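PDB 1ZJJ: uncharacterized protein from Pyrococcus horikoshii, which is of unknown function but binds magnesium and, as a member of the haloacid dehalogenase superfamily, probably acts as a phosphatase. Local coordinates for residues 26-31 / 255-260; 38-43 / 48-53; 78-83 / 192-197; 110-115 / 131-136. All coordinates share one frame; numbering follows the deposited sequence.

Contact 1 (26-31 / 255-260)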
# COMPACT_ATOMS: atom_id res chain seq x y z
N ILE B 26 -35.35 -11.22 -11.39
CA ILE B 26 -35.85 -10.77 -10.10
C ILE B 26 -37.36 -10.97 -9.95
O ILE B 26 -37.84 -11.32 -8.87
CB ILE B 26 -35.50 -9.27 -9.86
CG1 ILE B 26 -33.98 -9.09 -9.86
CG2 ILE B 26 -36.08 -8.80 -8.54
CD1 ILE B 26 -33.25 -9.94 -8.82
N GLU B 27 -38.12 -10.77 -11.03
CA GLU B 27 -39.56 -10.98 -10.96
C GLU B 27 -39.84 -12.46 -10.81
O GLU B 27 -40.84 -12.87 -10.21
CB GLU B 27 -40.27 -10.44 -12.21
CG GLU B 27 -40.99 -9.14 -11.96
CD GLU B 27 -41.62 -9.10 -10.58
OE1 GLU B 27 -42.50 -9.94 -10.28
OE2 GLU B 27 -41.21 -8.23 -9.77
N PHE B 28 -38.95 -13.27 -11.36
CA PHE B 28 -39.08 -14.72 -11.28
C PHE B 28 -38.79 -15.26 -9.88
O PHE B 28 -39.51 -16.13 -9.38
CB PHE B 28 -38.13 -15.38 -12.29
CG PHE B 28 -38.13 -16.87 -12.22
CD1 PHE B 28 -39.21 -17.61 -12.68
CD2 PHE B 28 -37.05 -17.55 -11.67
CE1 PHE B 28 -39.21 -19.00 -12.60
CE2 PHE B 28 -37.04 -18.93 -11.58
CZ PHE B 28 -38.12 -19.67 -12.04
N LEU B 29 -37.74 -14.75 -9.24
CA LEU B 29 -37.39 -15.21 -7.91
C LEU B 29 -38.54 -14.96 -6.92
O LEU B 29 -38.82 -15.80 -6.06
CB LEU B 29 -36.11 -14.52 -7.43
CG LEU B 29 -34.90 -14.76 -8.34
CD1 LEU B 29 -33.67 -14.06 -7.78
CD2 LEU B 29 -34.66 -16.27 -8.46
N LYS B 30 -39.19 -13.82 -7.07
CA LYS B 30 -40.32 -13.47 -6.21
C LYS B 30 -41.50 -14.41 -6.43
O LYS B 30 -42.19 -14.80 -5.48
CB LYS B 30 -40.73 -12.02 -6.48
CG LYS B 30 -39.66 -11.03 -6.11
CD LYS B 30 -40.01 -9.61 -6.49
CE LYS B 30 -39.05 -8.65 -5.79
NZ LYS B 30 -39.13 -7.25 -6.28
N GLU B 31 -41.73 -14.77 -7.68
CA GLU B 31 -42.82 -15.67 -8.05
C GLU B 31 -42.60 -17.06 -7.44
O GLU B 31 -43.54 -17.70 -6.97
CB GLU B 31 -42.90 -15.79 -9.57
CG GLU B 31 -43.93 -16.78 -10.10
CD GLU B 31 -43.72 -17.10 -11.57
OE1 GLU B 31 -44.56 -17.81 -12.16
OE2 GLU B 31 -42.70 -16.66 -12.14
N GLU B 255 -29.90 -16.40 -17.53
CA GLU B 255 -29.94 -17.84 -17.72
C GLU B 255 -30.24 -18.61 -16.44
O GLU B 255 -30.49 -19.82 -16.48
CB GLU B 255 -28.61 -18.33 -18.32
CG GLU B 255 -28.45 -18.09 -19.82
CD GLU B 255 -28.39 -16.62 -20.19
OE1 GLU B 255 -27.60 -15.87 -19.57
OE2 GLU B 255 -29.11 -16.20 -21.12
N LEU B 256 -30.22 -17.92 -15.30
CA LEU B 256 -30.52 -18.57 -14.03
C LEU B 256 -31.97 -19.01 -13.99
O LEU B 256 -32.32 -19.93 -13.26
CB LEU B 256 -30.28 -17.61 -12.86
CG LEU B 256 -28.93 -17.66 -12.15
CD1 LEU B 256 -28.94 -16.66 -10.98
CD2 LEU B 256 -28.66 -19.07 -11.63
N ILE B 257 -32.81 -18.34 -14.78
CA ILE B 257 -34.23 -18.68 -14.81
C ILE B 257 -34.47 -20.10 -15.33
O ILE B 257 -35.11 -20.90 -14.66
CB ILE B 257 -35.00 -17.67 -15.69
CG1 ILE B 257 -34.90 -16.27 -15.08
CG2 ILE B 257 -36.46 -18.10 -15.80
CD1 ILE B 257 -35.53 -15.19 -15.93
N ASP B 258 -33.95 -20.41 -16.51
CA ASP B 258 -34.15 -21.75 -17.04
C ASP B 258 -33.37 -22.78 -16.25
O ASP B 258 -33.77 -23.94 -16.17
CB ASP B 258 -33.81 -21.80 -18.53
CG ASP B 258 -34.98 -21.34 -19.40
OD1 ASP B 258 -34.84 -21.31 -20.64
OD2 ASP B 258 -36.05 -21.02 -18.84
N TYR B 259 -32.26 -22.37 -15.64
CA TYR B 259 -31.49 -23.30 -14.83
C TYR B 259 -32.34 -23.75 -13.65
O TYR B 259 -32.37 -24.93 -13.30
CB TYR B 259 -30.21 -22.65 -14.30
CG TYR B 259 -29.40 -23.59 -13.44
CD1 TYR B 259 -28.73 -24.67 -14.02
CD2 TYR B 259 -29.31 -23.41 -12.07
CE1 TYR B 259 -27.98 -25.55 -13.24
CE2 TYR B 259 -28.57 -24.29 -11.28
CZ TYR B 259 -27.90 -25.35 -11.87
OH TYR B 259 -27.13 -26.19 -11.10
N LEU B 260 -33.02 -22.78 -13.04
CA LEU B 260 -33.87 -23.03 -11.88
C LEU B 260 -35.12 -23.82 -12.25
O LEU B 260 -35.61 -24.62 -11.46
CB LEU B 260 -34.27 -21.70 -11.24
CG LEU B 260 -33.23 -21.03 -10.34
CD1 LEU B 260 -33.57 -19.56 -10.17
CD2 LEU B 260 -33.17 -21.73 -8.99
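Phe28 meets Ile257 and Leu260 where two helices lie side by side on the parallel six-stranded sheet of the Rossmann-like core of the haloacid dehalogenase fold. The axes of 26-31 and 256-260 pass 10.6 Å apart and run in roughly the same direction, 28° from parallel. Phe28 is the main bridge. Its CB points at the other helix, and with CG anti to the backbone N (chi1 176°) the ring reaches into the groove between the two. Beyond CB the ring lies with its face under the Ile257 CG2 methyl, which stands 4.0 Å from the ring centroid and almost on the ring normal, a CH-pi contact centred on the face. Farther out, CE2 turns an edge to Leu260: CD1 lies near the ring plane at 3.8 Å from CE2, and Leu260 CB is 3.9 Å from the same atom. CZ, the tip, comes 4.2 Å from the backbone Ile257 O. One face and one edge of the ring are thus engaged by residues three apart, a single turn of helix 256-261. No hydrogen bond crosses between the segments; the contact is apolar and mostly buried. Leu29 and Leu260 also rest on Ile4 of strand 2-6 beneath, while Ile257 reaches Glu24 and Leu25, so that the helix near the chain end is packed against both the sheet and helix 22-31. Leu29 meets Leu260 nearly at a right angle, methyl against methyl, with Leu29 CD2 3.9 Å from Leu260 CD1.

Contact 2 (38-43 / 48-53); sequences FLTNNS and EMYREK
Tyr50 points from its helix at Thr40 and Asn42, and its side chain makes the whole contact, the ring carbons meeting Thr40 and the hydroxyl Asn42. Thr40 approaches from the opposite direction with its methyl, CG2 lying 3.9 Å from Tyr50 CE1. The threonine is turned with OG1 anti to its backbone N (chi1 180°), which puts CG2 in the crowded position between N and carbonyl carbon. OG1 then accepts from Asn42 N at 3.1 Å, an ST turn that bends the chain just beyond Thr40. Thr40 and Tyr50 both also touch Thr68, on the next strand. Strand 36-40, helix 47-56 and strand 66-68 form a beta-alpha-beta unit of the core domain, and Thr40 probably corresponds to the motif II Ser/Thr of the haloacid dehalogenase superfamily; its side chain is about 7 Å from the bound magnesium ion. With an alanine in place of Thr40, the turn would probably lose the acceptor for Asn42 N, and Tyr50 CE1 its methyl neighbour. Asn42 crosses the tyrosine at about a right angle. Its CB sits near the ring plane, only 3.2 Å from Tyr50 OH, and its amide plane is turned 70° from the ring. This is close packing without a hydrogen bond: with CG anti to the backbone N (chi1 -159°), the Asn42 amide extends past the phenol oxygen, and its OD1 is hydrogen-bonded to Thr44 OG1.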
# COMPACT_ATOMS: atom_id res chain seq x y z
N PHE B 38 -28.35 -8.82 -2.45
CA PHE B 38 -27.23 -8.34 -3.24
C PHE B 38 -26.08 -8.11 -2.26
O PHE B 38 -26.29 -7.63 -1.14
CB PHE B 38 -27.63 -7.05 -3.98
CG PHE B 38 -28.78 -7.23 -4.95
CD1 PHE B 38 -29.18 -8.51 -5.36
CD2 PHE B 38 -29.44 -6.13 -5.48
CE1 PHE B 38 -30.22 -8.68 -6.28
CE2 PHE B 38 -30.49 -6.29 -6.40
CZ PHE B 38 -30.87 -7.57 -6.80
N LEU B 39 -24.87 -8.47 -2.67
CA LEU B 39 -23.72 -8.37 -1.79
C LEU B 39 -22.52 -7.74 -2.47
O LEU B 39 -21.84 -8.40 -3.27
CB LEU B 39 -23.37 -9.77 -1.29
CG LEU B 39 -22.29 -9.93 -0.20
CD1 LEU B 39 -22.86 -9.42 1.11
CD2 LEU B 39 -21.89 -11.40 -0.05
N THR B 40 -22.24 -6.47 -2.15
CA THR B 40 -21.10 -5.77 -2.74
C THR B 40 -19.99 -5.44 -1.74
O THR B 40 -20.26 -5.06 -0.60
CB THR B 40 -21.54 -4.45 -3.42
OG1 THR B 40 -20.40 -3.80 -3.97
CG2 THR B 40 -22.21 -3.52 -2.41
N ASN B 41 -18.74 -5.60 -2.18
CA ASN B 41 -17.56 -5.30 -1.39
C ASN B 41 -17.30 -3.80 -1.33
O ASN B 41 -16.49 -3.31 -0.56
CB ASN B 41 -16.36 -6.01 -2.02
CG ASN B 41 -16.08 -7.29 -1.28
OD1 ASN B 41 -16.80 -7.68 -0.37
ND2 ASN B 41 -15.00 -7.97 -1.71
N ASN B 42 -18.00 -3.05 -2.18
CA ASN B 42 -17.80 -1.61 -2.25
C ASN B 42 -18.39 -0.94 -1.01
O ASN B 42 -19.53 -1.22 -0.64
CB ASN B 42 -18.44 -1.05 -3.52
CG ASN B 42 -17.87 0.30 -3.93
OD1 ASN B 42 -17.87 1.24 -3.14
ND2 ASN B 42 -17.37 0.38 -5.16
N SER B 43 -17.63 -0.06 -0.37
CA SER B 43 -18.12 0.60 0.84
C SER B 43 -18.32 2.11 0.70
O SER B 43 -18.62 2.78 1.70
CB SER B 43 -17.16 0.33 2.00
OG SER B 43 -15.92 0.97 1.79
N GLU B 48 -29.11 2.43 0.50
CA GLU B 48 -30.06 3.34 -0.13
C GLU B 48 -29.58 3.84 -1.49
O GLU B 48 -30.30 3.84 -2.48
CB GLU B 48 -30.28 4.52 0.82
CG GLU B 48 -31.12 4.12 2.03
CD GLU B 48 -30.20 3.65 3.13
OE1 GLU B 48 -29.10 4.16 3.21
OE2 GLU B 48 -30.59 2.74 3.88
N MET B 49 -28.33 4.29 -1.52
CA MET B 49 -27.72 4.80 -2.75
C MET B 49 -27.72 3.71 -3.81
O MET B 49 -27.96 3.97 -4.98
CB MET B 49 -26.28 5.26 -2.50
CG MET B 49 -26.15 6.63 -1.85
SD MET B 49 -24.44 7.06 -1.45
CE MET B 49 -24.49 7.07 0.31
N TYR B 50 -27.45 2.48 -3.39
CA TYR B 50 -27.42 1.37 -4.33
C TYR B 50 -28.81 1.07 -4.89
O TYR B 50 -28.94 0.70 -6.06
CB TYR B 50 -26.80 0.13 -3.68
CG TYR B 50 -25.31 0.06 -3.93
CD1 TYR B 50 -24.40 0.23 -2.89
CD2 TYR B 50 -24.81 -0.11 -5.23
CE1 TYR B 50 -23.03 0.23 -3.13
CE2 TYR B 50 -23.45 -0.11 -5.48
CZ TYR B 50 -22.56 0.06 -4.43
OH TYR B 50 -21.20 0.08 -4.68
N ARG B 51 -29.84 1.22 -4.06
CA ARG B 51 -31.20 0.98 -4.54
C ARG B 51 -31.47 1.96 -5.68
O ARG B 51 -32.08 1.59 -6.68
CB ARG B 51 -32.23 1.20 -3.43
CG ARG B 51 -33.66 1.35 -3.94
CD ARG B 51 -34.65 1.57 -2.79
NE ARG B 51 -35.91 2.18 -3.23
CZ ARG B 51 -36.81 1.58 -4.00
NH1 ARG B 51 -36.62 0.34 -4.44
NH2 ARG B 51 -37.93 2.22 -4.34
N GLU B 52 -31.00 3.19 -5.54
CA GLU B 52 -31.21 4.18 -6.60
C GLU B 52 -30.45 3.80 -7.87
O GLU B 52 -30.99 3.87 -8.98
CB GLU B 52 -30.79 5.58 -6.13
CG GLU B 52 -31.54 6.08 -4.89
CD GLU B 52 -33.06 6.02 -5.05
OE1 GLU B 52 -33.60 6.75 -5.91
OE2 GLU B 52 -33.71 5.24 -4.32
N LYS B 53 -29.19 3.39 -7.72
CA LYS B 53 -28.40 2.99 -8.88
C LYS B 53 -29.09 1.83 -9.60
O LYS B 53 -29.19 1.82 -10.83
CB LYS B 53 -26.99 2.57 -8.44
CG LYS B 53 -26.20 1.73 -9.45
CD LYS B 53 -25.84 2.48 -10.73
CE LYS B 53 -25.04 1.57 -11.67
NZ LYS B 53 -24.56 2.29 -12.89

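Contact 3 (78-83 / 192-197)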
# COMPACT_ATOMS: atom_id res chain seq x y z
N SER B 78 -20.32 -4.14 15.85
CA SER B 78 -21.36 -4.19 16.87
C SER B 78 -21.40 -5.53 17.60
O SER B 78 -21.53 -5.59 18.82
CB SER B 78 -22.72 -3.91 16.22
OG SER B 78 -23.71 -3.69 17.21
N LYS B 79 -21.27 -6.61 16.84
CA LYS B 79 -21.33 -7.96 17.39
C LYS B 79 -20.07 -8.49 18.06
O LYS B 79 -20.17 -9.22 19.05
CB LYS B 79 -21.75 -8.94 16.29
CG LYS B 79 -21.97 -10.36 16.78
CD LYS B 79 -22.45 -11.26 15.64
CE LYS B 79 -23.01 -12.55 16.19
NZ LYS B 79 -23.34 -13.54 15.13
N HIS B 80 -18.90 -8.12 17.55
CA HIS B 80 -17.65 -8.66 18.07
C HIS B 80 -16.62 -7.73 18.71
O HIS B 80 -15.58 -8.20 19.15
CB HIS B 80 -16.96 -9.45 16.96
CG HIS B 80 -17.80 -10.55 16.39
ND1 HIS B 80 -18.17 -11.66 17.12
CD2 HIS B 80 -18.37 -10.70 15.17
CE1 HIS B 80 -18.92 -12.45 16.37
NE2 HIS B 80 -19.05 -11.89 15.18
N LEU B 81 -16.87 -6.43 18.77
CA LEU B 81 -15.88 -5.54 19.36
C LEU B 81 -16.47 -4.68 20.46
O LEU B 81 -17.68 -4.63 20.63
CB LEU B 81 -15.26 -4.65 18.27
CG LEU B 81 -14.64 -5.36 17.07
CD1 LEU B 81 -14.23 -4.32 16.02
CD2 LEU B 81 -13.43 -6.20 17.50
N ASP B 82 -15.60 -4.02 21.22
CA ASP B 82 -16.05 -3.16 22.30
C ASP B 82 -16.13 -1.72 21.82
O ASP B 82 -15.19 -1.20 21.24
CB ASP B 82 -15.09 -3.25 23.48
CG ASP B 82 -14.88 -4.67 23.93
OD1 ASP B 82 -15.88 -5.37 24.21
OD2 ASP B 82 -13.71 -5.10 24.01
N PRO B 83 -17.28 -1.06 22.05
CA PRO B 83 -17.46 0.32 21.62
C PRO B 83 -16.29 1.23 21.98
O PRO B 83 -15.79 1.21 23.10
CB PRO B 83 -18.76 0.72 22.32
CG PRO B 83 -19.51 -0.57 22.37
CD PRO B 83 -18.44 -1.53 22.82
N MET B 192 -18.32 -11.31 6.28
CA MET B 192 -19.35 -11.06 5.27
C MET B 192 -20.32 -12.23 5.25
O MET B 192 -21.53 -12.05 5.11
CB MET B 192 -18.72 -10.89 3.89
CG MET B 192 -19.63 -10.21 2.88
SD MET B 192 -19.81 -8.45 3.25
CE MET B 192 -19.45 -7.74 1.67
N TYR B 193 -19.79 -13.45 5.37
CA TYR B 193 -20.63 -14.64 5.37
C TYR B 193 -21.52 -14.63 6.61
O TYR B 193 -22.68 -15.01 6.56
CB TYR B 193 -19.77 -15.91 5.39
CG TYR B 193 -20.59 -17.19 5.35
CD1 TYR B 193 -21.30 -17.56 4.21
CD2 TYR B 193 -20.70 -18.00 6.48
CE1 TYR B 193 -22.08 -18.70 4.18
CE2 TYR B 193 -21.48 -19.16 6.47
CZ TYR B 193 -22.17 -19.50 5.32
OH TYR B 193 -22.97 -20.61 5.31
N GLU B 194 -20.96 -14.18 7.72
CA GLU B 194 -21.71 -14.11 8.96
C GLU B 194 -22.93 -13.23 8.77
O GLU B 194 -24.01 -13.53 9.28
CB GLU B 194 -20.83 -13.57 10.10
CG GLU B 194 -21.59 -13.34 11.39
CD GLU B 194 -20.67 -13.04 12.56
OE1 GLU B 194 -19.73 -12.23 12.40
OE2 GLU B 194 -20.89 -13.60 13.65
N VAL B 195 -22.77 -12.14 8.02
CA VAL B 195 -23.90 -11.24 7.76
C VAL B 195 -24.97 -11.88 6.88
O VAL B 195 -26.16 -11.76 7.15
CB VAL B 195 -23.43 -9.92 7.12
CG1 VAL B 195 -24.62 -9.09 6.70
CG2 VAL B 195 -22.59 -9.14 8.13
N VAL B 196 -24.54 -12.56 5.82
CA VAL B 196 -25.47 -13.24 4.92
C VAL B 196 -26.26 -14.29 5.69
O VAL B 196 -27.47 -14.40 5.56
CB VAL B 196 -24.72 -13.93 3.75
CG1 VAL B 196 -25.66 -14.84 2.97
CG2 VAL B 196 -24.12 -12.88 2.81
N ARG B 197 -25.55 -15.07 6.49
CA ARG B 197 -26.14 -16.14 7.29
C ARG B 197 -27.19 -15.67 8.27
O ARG B 197 -28.19 -16.34 8.51
CB ARG B 197 -25.06 -16.89 8.06
CG ARG B 197 -24.77 -18.22 7.47
CD ARG B 197 -26.06 -19.00 7.38
NE ARG B 197 -25.92 -20.14 6.50
CZ ARG B 197 -26.90 -20.69 5.81
NH1 ARG B 197 -28.13 -20.21 5.87
NH2 ARG B 197 -26.63 -21.74 5.06
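Glu194 holds its carboxylate between Lys79 and His80, two consecutive residues at the C-terminal end of helix 69-80, and both of its oxygens accept. His80 NE2 comes to the mouth of the carboxylate and shares its N-H between OE1 and OE2, each 2.9 Å from NE2, with angles at the hydrogen of 143° and 151°. Both oxygens use their syn lone pairs, and the ring and carboxylate are nearly coplanar. Glu194 OE2 has a second donor: Lys79 NZ, 2.9 Å away, forms a salt bridge from above the carboxylate plane, 42° out of it. The two donors therefore reach OE2 from different directions and do not compete for one place. The lysine gets there fully extended, its CG packed over a face of the neighbouring His80 ring, while Glu194 is extended from the other side. The carboxylate would probably favour protonation of the imidazole, and the lysine would probably help to keep the glutamate ionised. One turn on, Arg197 NE gives a hydrogen bond to Tyr193 OH at 3.2 Å, while its NH1 and NH2 reach Phe200 O and Glu203 O, so that each guanidinium nitrogen has an acceptor. Beneath this polar layer Met192 and Val195 pack on Ala72. The arrangement is a surface cluster of a salt bridge and a His-carboxylate hydrogen bond, joining core helix 190-199 to helix 69-80, which leads into the cap inserted in this haloacid dehalogenase fold.

Contact 4 (110-115 / 131-136); sequences EARQGS and TYEKLK
The guanidinium of Arg112 and the carboxylate of Glu133 lie with planes only 18° apart, yet they are stepped and do not make a flat two-bond pair. Between the segments the meeting is at the guanidinium edge: Arg112 NE donates to Glu133 OE2 at 3.2 Å, a bent bond of 143° and part of a salt bridge. The donor stands above the carboxylate, 39° out of its plane. The second oxygen stays farther off, Glu133 OE1 being 3.5 Å from Arg112 NH2. OE2 also brushes the aliphatic stem of the arginine, 3.5 Å from Arg112 CG, where the two side chains cross at about a right angle. Glu133 extends straight out, CG anti to the backbone N, which carries the carboxylate across to Arg112. Asp109 forms a second salt bridge, to Arg112 NH1, giving the guanidinium two acidic partners. Were Glu133 an alanine, Arg112 NE would probably be left without this acceptor and the guanidinium freer to turn about its remaining tie to Asp109. Both backbones are at helix ends: Gly114, with positive phi, is the C-prime residue of a Schellman motif, and Thr131 is an N-cap whose OG1 accepts from Lys134 N at 3.2 Å. Strand 121-124 of the parallel cap sheet runs between helices 108-115 and 132-143 in the chain; Ala111 and Arg112 lie on Tyr137, Glu133 on Leu108, and Tyr132 OH bonds to Pro165 O of the second subunit.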
# COMPACT_ATOMS: atom_id res chain seq x y z
N GLU B 110 -9.65 16.79 14.53
CA GLU B 110 -9.43 16.40 15.92
C GLU B 110 -8.13 15.58 15.97
O GLU B 110 -7.35 15.71 16.91
CB GLU B 110 -10.62 15.58 16.43
CG GLU B 110 -11.93 16.35 16.36
CD GLU B 110 -13.13 15.52 16.79
OE1 GLU B 110 -13.25 14.36 16.34
OE2 GLU B 110 -13.95 16.04 17.57
N ALA B 111 -7.90 14.78 14.93
CA ALA B 111 -6.70 13.96 14.84
C ALA B 111 -5.46 14.86 14.81
O ALA B 111 -4.45 14.57 15.46
CB ALA B 111 -6.74 13.08 13.59
N ARG B 112 -5.54 15.95 14.05
CA ARG B 112 -4.42 16.89 13.95
C ARG B 112 -4.08 17.48 15.32
O ARG B 112 -2.95 17.89 15.56
CB ARG B 112 -4.76 18.03 13.00
CG ARG B 112 -4.94 17.61 11.56
CD ARG B 112 -5.50 18.75 10.74
NE ARG B 112 -5.87 18.29 9.41
CZ ARG B 112 -6.77 18.89 8.63
NH1 ARG B 112 -7.39 19.98 9.05
NH2 ARG B 112 -7.05 18.38 7.44
N GLN B 113 -5.09 17.55 16.19
CA GLN B 113 -4.91 18.09 17.53
C GLN B 113 -4.39 17.01 18.48
O GLN B 113 -4.19 17.27 19.67
CB GLN B 113 -6.24 18.66 18.03
CG GLN B 113 -6.76 19.79 17.15
CD GLN B 113 -8.22 20.12 17.41
OE1 GLN B 113 -8.86 19.52 18.27
NE2 GLN B 113 -8.76 21.09 16.67
N GLY B 114 -4.20 15.81 17.95
CA GLY B 114 -3.68 14.71 18.76
C GLY B 114 -4.67 13.65 19.20
O GLY B 114 -4.28 12.71 19.90
N SER B 115 -5.93 13.77 18.78
CA SER B 115 -6.97 12.82 19.16
C SER B 115 -6.80 11.41 18.59
O SER B 115 -7.54 10.50 18.97
CB SER B 115 -8.35 13.36 18.77
OG SER B 115 -8.65 14.55 19.49
N THR B 131 -5.15 10.66 1.43
CA THR B 131 -4.01 11.54 1.54
C THR B 131 -3.00 10.85 2.42
O THR B 131 -3.35 9.91 3.15
CB THR B 131 -4.36 12.90 2.21
OG1 THR B 131 -4.87 12.66 3.52
CG2 THR B 131 -5.38 13.66 1.39
N TYR B 132 -1.75 11.29 2.36
CA TYR B 132 -0.71 10.71 3.20
C TYR B 132 -1.09 10.96 4.65
O TYR B 132 -0.90 10.10 5.52
CB TYR B 132 0.63 11.37 2.95
CG TYR B 132 1.72 10.83 3.84
CD1 TYR B 132 2.36 9.63 3.55
CD2 TYR B 132 2.11 11.51 5.00
CE1 TYR B 132 3.35 9.11 4.37
CE2 TYR B 132 3.10 11.00 5.84
CZ TYR B 132 3.72 9.81 5.52
OH TYR B 132 4.68 9.29 6.34
N GLU B 133 -1.61 12.16 4.92
CA GLU B 133 -2.00 12.54 6.27
C GLU B 133 -2.94 11.51 6.89
O GLU B 133 -2.79 11.13 8.05
CB GLU B 133 -2.65 13.93 6.25
CG GLU B 133 -3.17 14.39 7.60
CD GLU B 133 -3.66 15.82 7.60
OE1 GLU B 133 -4.36 16.23 6.65
OE2 GLU B 133 -3.35 16.55 8.57
N LYS B 134 -3.92 11.04 6.11
CA LYS B 134 -4.84 10.04 6.62
C LYS B 134 -4.10 8.75 6.96
O LYS B 134 -4.33 8.16 8.02
CB LYS B 134 -5.94 9.75 5.59
CG LYS B 134 -6.91 10.91 5.39
CD LYS B 134 -8.08 10.49 4.52
CE LYS B 134 -9.00 11.66 4.23
NZ LYS B 134 -10.18 11.23 3.43
N LEU B 135 -3.20 8.31 6.08
CA LEU B 135 -2.42 7.10 6.33
C LEU B 135 -1.59 7.26 7.61
O LEU B 135 -1.40 6.31 8.37
CB LEU B 135 -1.47 6.81 5.16
CG LEU B 135 -2.13 6.42 3.84
CD1 LEU B 135 -1.06 6.25 2.77
CD2 LEU B 135 -2.92 5.12 4.04
N LYS B 136 -1.09 8.47 7.82
CA LYS B 136 -0.27 8.77 8.99
C LYS B 136 -1.04 8.54 10.30
O LYS B 136 -0.61 7.76 11.14
CB LYS B 136 0.23 10.21 8.92
CG LYS B 136 1.09 10.64 10.10
CD LYS B 136 1.41 12.13 10.06
CE LYS B 136 0.17 13.00 10.17
NZ LYS B 136 0.51 14.45 10.24

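Overall arrangement
Contacts 1 and 2 are buried in the core domain, whereas contacts 3 and 4 lie at the surface. Chemistry follows place: close packing of rings and methyls inside, with the tyrosine hydroxyl of contact 2 against an asparagine, and carboxylates gripped by basic side chains outside. Contact 1 joins helix 22-31 to the last helix of the chain; contact 2 stays within one beta-alpha-beta unit and is the one beside the magnesium site. The two touch through Ile26 CD1 and Phe38 CZ, 3.9 Å apart. Contact 2 also meets contact 3, where Met192 and Val196 pack on Leu39. Contact 4 belongs to the cap, about 49 Å from contact 1 between centres, and its helix 132-143 adjoins the second subunit.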